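Glutathione S-transferase (Lodderomyces elongisporus, PDB 4IVF) binds two glutathione molecules per subunit and, as a member of the glutathione transferase superfamily, probably catalyses glutathione-dependent chemistry. Local coordinates at residues Y97-T101 and A102-K106; T147-I150 and Y151-E155. All blocks are in the same frame, centred on the assembly; numbering follows the deposited sequence.

In the fold
Contact 1 (97-106) is the capped N-terminus of helix 102-131 with the loop that leads into it; contact 2 (147-155) lies wholly within the next helix, 137-159. Their centres are 23 Å apart and they do not touch, though the two helices follow one another in the chain. Contact 1 is partly buried, at the margin of the subunit, and relies on a threonine cap, a beta turn and tyrosine rings. Contact 2 is more deeply buried, a helical segment whose aliphatic and aromatic side chains line up one turn apart. Both reach the second subunit, contact 1 chiefly through Y104, Y105 and K106, contact 2 through R149 and V153.

Contact 1. Residues Y97-T101 and A102-K106; sequences YPAGT and AEYYK
T101 caps helix 102-131: its OG1 accepts from Y104 N at 3.2 Å, and the same hydroxyl donates to P98 O at 2.8 Å, meeting that carbonyl in its plane. A chi1 of 65° places OG1 between the backbone N and the carbonyl carbon of T101, where it can serve the helix and the turn at once. That turn, P98 to T101, is of type II, with G100 at a positive phi. T101 O then takes the first main-chain helix bond, from Y105 N at 3.1 Å.

Three tyrosine rings pack around the turn and the first helical residues. E103 CB sits over the centre of the Y97 ring, a CH-pi contact of 3.5 Å to the centroid, while the bent E103 chain brings OE1 back to within 3.8 Å of T101 CB. The Y97 ring and the E103 carboxylate are only 24° from parallel. Y97 OH reaches beyond the cap to hydrogen-bond V170 O. With CG anti to its own nitrogen (chi1 169°), the Y104 ring is set against A99 and G100 of the turn, across the T101 side chain; A99 CA lies over one face of it, offset toward the rim, at 4.1 Å from the centroid. The neighbouring Y105 ring receives Y104 CD2 over its centre and has G100 O at its edge, and Y105 CE2 lies 3.7 Å from G100 CA. At the dimer interface Y104 packs on Y104 of the second subunit, and Y105 OH hydrogen-bonds to D87 of that subunit.

Because OG1 both accepts and donates, one hydroxyl engages an N-H of the first helical turn and ties the preceding turn to it. The E103-Y97 contact closes the side toward V170, while Y104 and Y105 carry packing on the second subunit.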
loop_
_atom_site.group_PDB
_atom_site.type_symbol
_atom_site.label_atom_id
_atom_site.label_comp_id
_atom_site.label_asym_id
_atom_site.label_seq_id
_atom_site.Cartn_x
_atom_site.Cartn_y
_atom_site.Cartn_z
ATOM N N TYR F 97 10.431 -11.533 9.828
ATOM C CA TYR F 97 11.851 -11.781 9.649
ATOM C C TYR F 97 12.651 -10.637 10.246
ATOM O O TYR F 97 12.135 -9.535 10.379
ATOM C CB TYR F 97 12.158 -11.933 8.165
ATOM C CG TYR F 97 11.629 -13.226 7.609
ATOM C CD1 TYR F 97 12.389 -14.388 7.678
ATOM C CD2 TYR F 97 10.360 -13.297 7.035
ATOM C CE1 TYR F 97 11.919 -15.570 7.189
ATOM C CE2 TYR F 97 9.878 -14.484 6.542
ATOM C CZ TYR F 97 10.669 -15.624 6.616
ATOM O OH TYR F 97 10.209 -16.830 6.130
ATOM N N PRO F 98 13.912 -10.896 10.618
ATOM C CA PRO F 98 14.741 -9.828 11.182
ATOM C C PRO F 98 14.861 -8.655 10.222
ATOM O O PRO F 98 15.004 -8.859 9.010
ATOM C CB PRO F 98 16.106 -10.502 11.355
ATOM C CG PRO F 98 15.771 -11.942 11.580
ATOM C CD PRO F 98 14.577 -12.208 10.688
ATOM N N ALA F 99 14.801 -7.446 10.770
ATOM C CA ALA F 99 14.898 -6.221 9.983
ATOM C C ALA F 99 16.204 -6.189 9.194
ATOM O O ALA F 99 17.248 -6.578 9.705
ATOM C CB ALA F 99 14.792 -5.003 10.897
ATOM N N GLY F 100 16.136 -5.739 7.944
ATOM C CA GLY F 100 17.315 -5.678 7.096
ATOM C C GLY F 100 17.586 -6.882 6.199
ATOM O O GLY F 100 18.415 -6.803 5.289
ATOM N N THR F 101 16.904 -7.999 6.445
ATOM C CA THR F 101 17.143 -9.214 5.660
ATOM C C THR F 101 16.326 -9.246 4.374
ATOM O O THR F 101 15.289 -8.583 4.262
ATOM C CB THR F 101 16.821 -10.495 6.451
ATOM O OG1 THR F 101 15.420 -10.532 6.744
ATOM C CG2 THR F 101 17.625 -10.563 7.747
ATOM N N ALA F 102 16.787 -10.040 3.411
ATOM C CA ALA F 102 16.083 -10.197 2.144
ATOM C C ALA F 102 14.632 -10.617 2.365
ATOM O O ALA F 102 13.716 -10.072 1.752
ATOM C CB ALA F 102 16.802 -11.187 1.259
ATOM N N GLU F 103 14.425 -11.561 3.276
ATOM C CA GLU F 103 13.081 -12.025 3.585
ATOM C C GLU F 103 12.214 -10.916 4.206
ATOM O O GLU F 103 11.025 -10.856 3.957
ATOM C CB GLU F 103 13.112 -13.265 4.488
ATOM C CG GLU F 103 13.751 -14.525 3.854
ATOM C CD GLU F 103 15.298 -14.564 3.944
ATOM O OE1 GLU F 103 15.937 -13.617 4.486
ATOM O OE2 GLU F 103 15.874 -15.568 3.461
ATOM N N TYR F 104 12.813 -10.055 5.021
ATOM C CA TYR F 104 12.104 -8.912 5.583
ATOM C C TYR F 104 11.546 -8.026 4.474
ATOM O O TYR F 104 10.366 -7.654 4.481
ATOM C CB TYR F 104 13.030 -8.103 6.494
ATOM C CG TYR F 104 12.465 -6.773 6.911
ATOM C CD1 TYR F 104 11.633 -6.673 8.016
ATOM C CD2 TYR F 104 12.758 -5.610 6.195
ATOM C CE1 TYR F 104 11.100 -5.453 8.402
ATOM C CE2 TYR F 104 12.231 -4.378 6.575
ATOM C CZ TYR F 104 11.400 -4.308 7.681
ATOM O OH TYR F 104 10.870 -3.100 8.083
ATOM N N TYR F 105 12.403 -7.709 3.507
ATOM C CA TYR F 105 11.991 -6.911 2.359
ATOM C C TYR F 105 11.005 -7.586 1.387
ATOM O O TYR F 105 10.101 -6.926 0.872
ATOM C CB TYR F 105 13.217 -6.316 1.654
ATOM C CG TYR F 105 13.857 -5.267 2.525
ATOM C CD1 TYR F 105 13.230 -4.039 2.743
ATOM C CD2 TYR F 105 15.054 -5.520 3.188
ATOM C CE1 TYR F 105 13.808 -3.071 3.570
ATOM C CE2 TYR F 105 15.639 -4.564 4.016
ATOM C CZ TYR F 105 15.011 -3.346 4.204
ATOM O OH TYR F 105 15.593 -2.415 5.032
ATOM N N LYS F 106 11.156 -8.882 1.134
ATOM C CA LYS F 106 10.164 -9.563 0.307
ATOM C C LYS F 106 8.786 -9.543 0.995
ATOM O O LYS F 106 7.780 -9.431 0.325
ATOM C CB LYS F 106 10.556 -11.013 -0.027
ATOM C CG LYS F 106 11.846 -11.182 -0.850
ATOM C CD LYS F 106 11.904 -10.325 -2.115
ATOM C CE LYS F 106 10.863 -10.704 -3.151
ATOM N NZ LYS F 106 11.118 -10.020 -4.471
#

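Contact 2. Residues T147-I150 and Y151-E155; sequences TKRI and YGVFE
T147 and Y151, one helical turn apart, lie side by side and point the same way, with T147 CG2 at the edge of the Y151 ring, in its plane, 3.7 Å from CE1. The carbonyl oxygen T147 O also approaches that edge, 3.1 Å from Y151 CD1.

Main-chain bonds of the alpha-helical i to i+4 pattern join the two segments. Y151 N, G152 N and V153 N donate to T147 O, K148 O and R149 O, and F154 N reaches I150 O at 3.0 Å in a nearly straight bond (171°). I150 O also accepts a weak bond from V153 N.

Apolar contact continues where I150 CG2 meets F154 CE2 at 3.7 Å. A chi1 of -72° in I150 turns CG2 anti to the backbone N, which sends this branch forward to the phenylalanine.

The charged and polar ends find partners elsewhere. R149 bends at chi3 (68°); NE forms a salt bridge with D146, and NH1 hydrogen-bonds to N55 of the second subunit while the V153 CG2 methyl lies 3.8 Å from R149 NH1. The R149 side chain is about 6 Å from a bound glutathione. T147 OG1 hydrogen-bonds to Y143 O, and Y151 OH hydrogen-bonds to Q122.

Helix 102-131 covers T147, I150 and V153 through I121, N118 and F113, and F113 also meets the F154 ring. Y151 reaches L181 and W184 of helix 176-185, and E155 accepts from the backbone of L200 and L201 at the start of helix 199-209, so that helix 137-159 is packed against three others of the all-helical C-terminal domain.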
loop_
_atom_site.group_PDB
_atom_site.type_symbol
_atom_site.label_atom_id
_atom_site.label_comp_id
_atom_site.label_asym_id
_atom_site.label_seq_id
_atom_site.Cartn_x
_atom_site.Cartn_y
_atom_site.Cartn_z
ATOM N N THR F 147 -9.111 -8.493 -10.541
ATOM C CA THR F 147 -9.040 -9.239 -9.285
ATOM C C THR F 147 -8.479 -10.647 -9.494
ATOM O O THR F 147 -7.645 -11.122 -8.707
ATOM C CB THR F 147 -10.407 -9.341 -8.610
ATOM O OG1 THR F 147 -10.848 -8.032 -8.236
ATOM C CG2 THR F 147 -10.315 -10.202 -7.367
ATOM N N LYS F 148 -8.927 -11.297 -10.565
ATOM C CA LYS F 148 -8.454 -12.630 -10.904
ATOM C C LYS F 148 -6.985 -12.587 -11.314
ATOM O O LYS F 148 -6.239 -13.527 -11.038
ATOM C CB LYS F 148 -9.299 -13.241 -12.023
ATOM C CG LYS F 148 -10.665 -13.725 -11.584
ATOM C CD LYS F 148 -11.516 -14.024 -12.815
ATOM C CE LYS F 148 -12.821 -14.703 -12.468
ATOM N NZ LYS F 148 -13.720 -14.742 -13.660
ATOM N N ARG F 149 -6.578 -11.501 -11.972
ATOM C CA ARG F 149 -5.183 -11.335 -12.340
ATOM C C ARG F 149 -4.303 -11.385 -11.085
ATOM O O ARG F 149 -3.297 -12.099 -11.048
ATOM C CB ARG F 149 -4.956 -10.011 -13.081
ATOM C CG ARG F 149 -3.535 -9.886 -13.647
ATOM C CD ARG F 149 -3.160 -8.454 -14.059
ATOM N NE ARG F 149 -3.035 -7.546 -12.918
ATOM C CZ ARG F 149 -1.940 -7.421 -12.168
ATOM N NH1 ARG F 149 -0.855 -8.154 -12.418
ATOM N NH2 ARG F 149 -1.932 -6.579 -11.150
ATOM N N ILE F 150 -4.712 -10.639 -10.059
ATOM C CA ILE F 150 -3.925 -10.464 -8.843
ATOM C C ILE F 150 -3.779 -11.746 -8.006
ATOM O O ILE F 150 -2.729 -12.012 -7.434
ATOM C CB ILE F 150 -4.490 -9.301 -7.993
ATOM C CG1 ILE F 150 -4.168 -7.971 -8.664
ATOM C CG2 ILE F 150 -3.897 -9.300 -6.596
ATOM C CD1 ILE F 150 -4.986 -6.833 -8.143
ATOM N N TYR F 151 -4.837 -12.541 -7.948
ATOM C CA TYR F 151 -4.778 -13.809 -7.262
ATOM C C TYR F 151 -3.915 -14.799 -8.029
ATOM O O TYR F 151 -3.253 -15.647 -7.429
ATOM C CB TYR F 151 -6.182 -14.348 -7.001
ATOM C CG TYR F 151 -6.802 -13.662 -5.803
ATOM C CD1 TYR F 151 -7.645 -12.572 -5.958
ATOM C CD2 TYR F 151 -6.497 -14.072 -4.514
ATOM C CE1 TYR F 151 -8.185 -11.925 -4.865
ATOM C CE2 TYR F 151 -7.033 -13.431 -3.414
ATOM C CZ TYR F 151 -7.883 -12.363 -3.599
ATOM O OH TYR F 151 -8.430 -11.730 -2.511
ATOM N N GLY F 152 -3.907 -14.664 -9.350
ATOM C CA GLY F 152 -3.009 -15.434 -10.189
ATOM C C GLY F 152 -1.558 -15.127 -9.865
ATOM O O GLY F 152 -0.709 -16.009 -9.881
ATOM N N VAL F 153 -1.274 -13.868 -9.562
ATOM C CA VAL F 153 0.080 -13.461 -9.212
ATOM C C VAL F 153 0.460 -14.056 -7.860
ATOM O O VAL F 153 1.538 -14.639 -7.706
ATOM C CB VAL F 153 0.219 -11.924 -9.154
ATOM C CG1 VAL F 153 1.613 -11.528 -8.667
ATOM C CG2 VAL F 153 -0.081 -11.308 -10.511
ATOM N N PHE F 154 -0.432 -13.916 -6.884
ATOM C CA PHE F 154 -0.228 -14.558 -5.586
ATOM C C PHE F 154 -0.060 -16.088 -5.693
ATOM O O PHE F 154 0.636 -16.696 -4.877
ATOM C CB PHE F 154 -1.362 -14.217 -4.622
ATOM C CG PHE F 154 -1.231 -12.862 -3.965
ATOM C CD1 PHE F 154 -0.194 -12.601 -3.064
ATOM C CD2 PHE F 154 -2.172 -11.859 -4.212
ATOM C CE1 PHE F 154 -0.085 -11.345 -2.435
ATOM C CE2 PHE F 154 -2.078 -10.601 -3.593
ATOM C CZ PHE F 154 -1.036 -10.340 -2.703
ATOM N N GLU F 155 -0.706 -16.704 -6.687
ATOM C CA GLU F 155 -0.542 -18.133 -6.937
ATOM C C GLU F 155 0.871 -18.399 -7.447
ATOM O O GLU F 155 1.520 -19.353 -7.025
ATOM C CB GLU F 155 -1.583 -18.625 -7.943
ATOM C CG GLU F 155 -1.542 -20.099 -8.261
ATOM C CD GLU F 155 -1.963 -20.979 -7.094
ATOM O OE1 GLU F 155 -2.318 -20.439 -6.026
ATOM O OE2 GLU F 155 -1.941 -22.219 -7.248
#